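Local coordinates for natterin-like protein (Lethenteron camtschaticum, PDB 6IUL) that probably forms pores in target-cell membranes as a cytotoxic lamprey immune protein that pairs a jacalin-like lectin domain with an aerolysin-type toxin module, at residues P219-V224 with F228-G233. Residues are numbered along the deposited sequence; the frame is centred on the assembly and turned at random.
Sequences PEVMEV and FSFTVG
Val221 parts its two methyls between two aromatic rings of the opposite strand: CG1 lies 3.4 Å from Phe228 CD1, and CG2 meets Phe230 CE1 at 3.9 Å, both at oblique angles. A chi1 of 157° sets CG1 anti to the backbone N, on the Phe228 side, while CG2, beside that N, is turned to Phe230. The edge of the Phe230 ring also takes the carbonyl oxygen of Glu220 in its plane, CD1 to O 3.7 Å. On the other face of the hairpin, the Met222 chain runs extended to SD and then bends (chi3 -96°), laying SD and CE against Thr231 CG2, each at 3.6 Å, roughly at right angles to the threonine. Two hydrogen-bonded pairs, Glu220 with Thr231 and Met222 with Ser229, join the antiparallel backbones; Glu220 N to Thr231 O (2.8 Å) is nearly straight, whereas Met222 N to Ser229 O (2.8 Å) is bent to 140° at the hydrogen. Beyond Glu223, Val224 CG1 touches Ser229 OG at 3.6 Å. This beta hairpin of strands 212-223 and 228-238 belongs to the aerolysin-type module; its face with Pro219, Val221, Phe228 and Phe230 packs on strands 166-178, 260-285 and 290-313 and the loop residues Tyr156, Met159 and Ile162.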
loop_
_atom_site.group_PDB
_atom_site.type_symbol
_atom_site.label_atom_id
_atom_site.label_comp_id
_atom_site.label_asym_id
_atom_site.label_seq_id
_atom_site.Cartn_x
_atom_site.Cartn_y
_atom_site.Cartn_z
ATOM N N PRO A 219 -17.086 1.872 3.613
ATOM C CA PRO A 219 -18.063 2.958 3.584
ATOM C C PRO A 219 -18.039 3.698 2.242
ATOM O O PRO A 219 -16.969 4.073 1.731
ATOM C CB PRO A 219 -17.616 3.880 4.723
ATOM C CG PRO A 219 -16.892 2.966 5.647
ATOM C CD PRO A 219 -16.193 1.974 4.771
ATOM N N GLU A 220 -19.228 3.881 1.683
ATOM C CA GLU A 220 -19.384 4.488 0.368
ATOM C C GLU A 220 -20.512 5.500 0.467
ATOM O O GLU A 220 -21.323 5.496 1.402
ATOM C CB GLU A 220 -19.724 3.413 -0.696
ATOM C CG GLU A 220 -18.598 2.442 -1.016
ATOM C CD GLU A 220 -19.018 1.292 -1.924
ATOM O OE1 GLU A 220 -20.226 1.191 -2.279
ATOM O OE2 GLU A 220 -18.126 0.481 -2.269
ATOM N N VAL A 221 -20.610 6.318 -0.567
ATOM C CA VAL A 221 -21.677 7.273 -0.695
ATOM C C VAL A 221 -22.731 6.730 -1.659
ATOM O O VAL A 221 -22.413 6.043 -2.604
ATOM C CB VAL A 221 -21.098 8.605 -1.156
ATOM C CG1 VAL A 221 -22.143 9.468 -1.832
ATOM C CG2 VAL A 221 -20.476 9.334 0.024
ATOM N N MET A 222 -23.993 7.039 -1.389
ATOM C CA MET A 222 -25.122 6.505 -2.139
ATOM C C MET A 222 -26.106 7.630 -2.479
ATOM O O MET A 222 -26.448 8.465 -1.629
ATOM C CB MET A 222 -25.812 5.445 -1.272
ATOM C CG MET A 222 -27.145 4.923 -1.772
ATOM S SD MET A 222 -27.881 3.838 -0.526
ATOM C CE MET A 222 -27.326 2.246 -1.151
ATOM N N GLU A 223 -26.605 7.592 -3.709
ATOM C CA GLU A 223 -27.558 8.591 -4.234
ATOM C C GLU A 223 -28.954 8.311 -3.677
ATOM O O GLU A 223 -29.538 7.268 -3.930
ATOM C CB GLU A 223 -27.600 8.613 -5.779
ATOM C CG GLU A 223 -26.354 8.056 -6.489
ATOM C CD GLU A 223 -26.362 6.526 -6.598
ATOM O OE1 GLU A 223 -27.374 6.011 -7.107
ATOM O OE2 GLU A 223 -25.401 5.842 -6.141
ATOM N N VAL A 224 -29.428 9.231 -2.857
ATOM C CA VAL A 224 -30.834 9.326 -2.511
ATOM C C VAL A 224 -31.287 10.601 -3.221
ATOM O O VAL A 224 -30.466 11.271 -3.830
ATOM C CB VAL A 224 -31.054 9.369 -0.975
ATOM C CG1 VAL A 224 -30.628 8.044 -0.361
ATOM C CG2 VAL A 224 -30.332 10.550 -0.318
ATOM N N PHE A 228 -27.277 12.903 -0.556
ATOM C CA PHE A 228 -26.483 11.695 -0.468
ATOM C C PHE A 228 -26.599 11.115 0.943
ATOM O O PHE A 228 -26.853 11.830 1.912
ATOM C CB PHE A 228 -25.036 11.999 -0.814
ATOM C CG PHE A 228 -24.797 12.328 -2.266
ATOM C CD1 PHE A 228 -24.690 11.320 -3.212
ATOM C CD2 PHE A 228 -24.606 13.643 -2.678
ATOM C CE1 PHE A 228 -24.398 11.612 -4.543
ATOM C CE2 PHE A 228 -24.346 13.943 -4.020
ATOM C CZ PHE A 228 -24.236 12.929 -4.951
ATOM N N SER A 229 -26.447 9.803 1.030
ATOM C CA SER A 229 -26.314 9.130 2.303
ATOM C C SER A 229 -25.155 8.134 2.284
ATOM O O SER A 229 -24.748 7.637 1.247
ATOM C CB SER A 229 -27.595 8.411 2.663
ATOM O OG SER A 229 -27.820 7.373 1.734
ATOM N N PHE A 230 -24.631 7.832 3.465
ATOM C CA PHE A 230 -23.643 6.755 3.618
ATOM C C PHE A 230 -24.270 5.346 3.577
ATOM O O PHE A 230 -25.381 5.144 4.058
ATOM C CB PHE A 230 -22.872 6.951 4.925
ATOM C CG PHE A 230 -21.903 8.101 4.903
ATOM C CD1 PHE A 230 -20.923 8.170 3.941
ATOM C CD2 PHE A 230 -21.918 9.069 5.888
ATOM C CE1 PHE A 230 -19.998 9.195 3.936
ATOM C CE2 PHE A 230 -21.016 10.118 5.875
ATOM C CZ PHE A 230 -20.037 10.176 4.905
ATOM N N THR A 231 -23.570 4.389 2.967
ATOM C CA THR A 231 -23.831 2.947 3.166
ATOM C C THR A 231 -22.499 2.202 3.237
ATOM O O THR A 231 -21.437 2.817 3.052
ATOM C CB THR A 231 -24.624 2.306 2.039
ATOM O OG1 THR A 231 -24.208 2.894 0.800
ATOM C CG2 THR A 231 -26.109 2.488 2.276
ATOM N N VAL A 232 -22.540 0.894 3.507
ATOM C CA VAL A 232 -21.323 0.100 3.493
ATOM C C VAL A 232 -21.396 -0.861 2.332
ATOM O O VAL A 232 -22.334 -1.644 2.219
ATOM C CB VAL A 232 -21.024 -0.688 4.819
ATOM C CG1 VAL A 232 -20.848 0.267 5.984
ATOM C CG2 VAL A 232 -22.084 -1.749 5.109
ATOM N N GLY A 233 -20.362 -0.822 1.498
ATOM C CA GLY A 233 -20.275 -1.716 0.354
ATOM C C GLY A 233 -20.205 -3.186 0.716
ATOM O O GLY A 233 -20.211 -3.586 1.891
#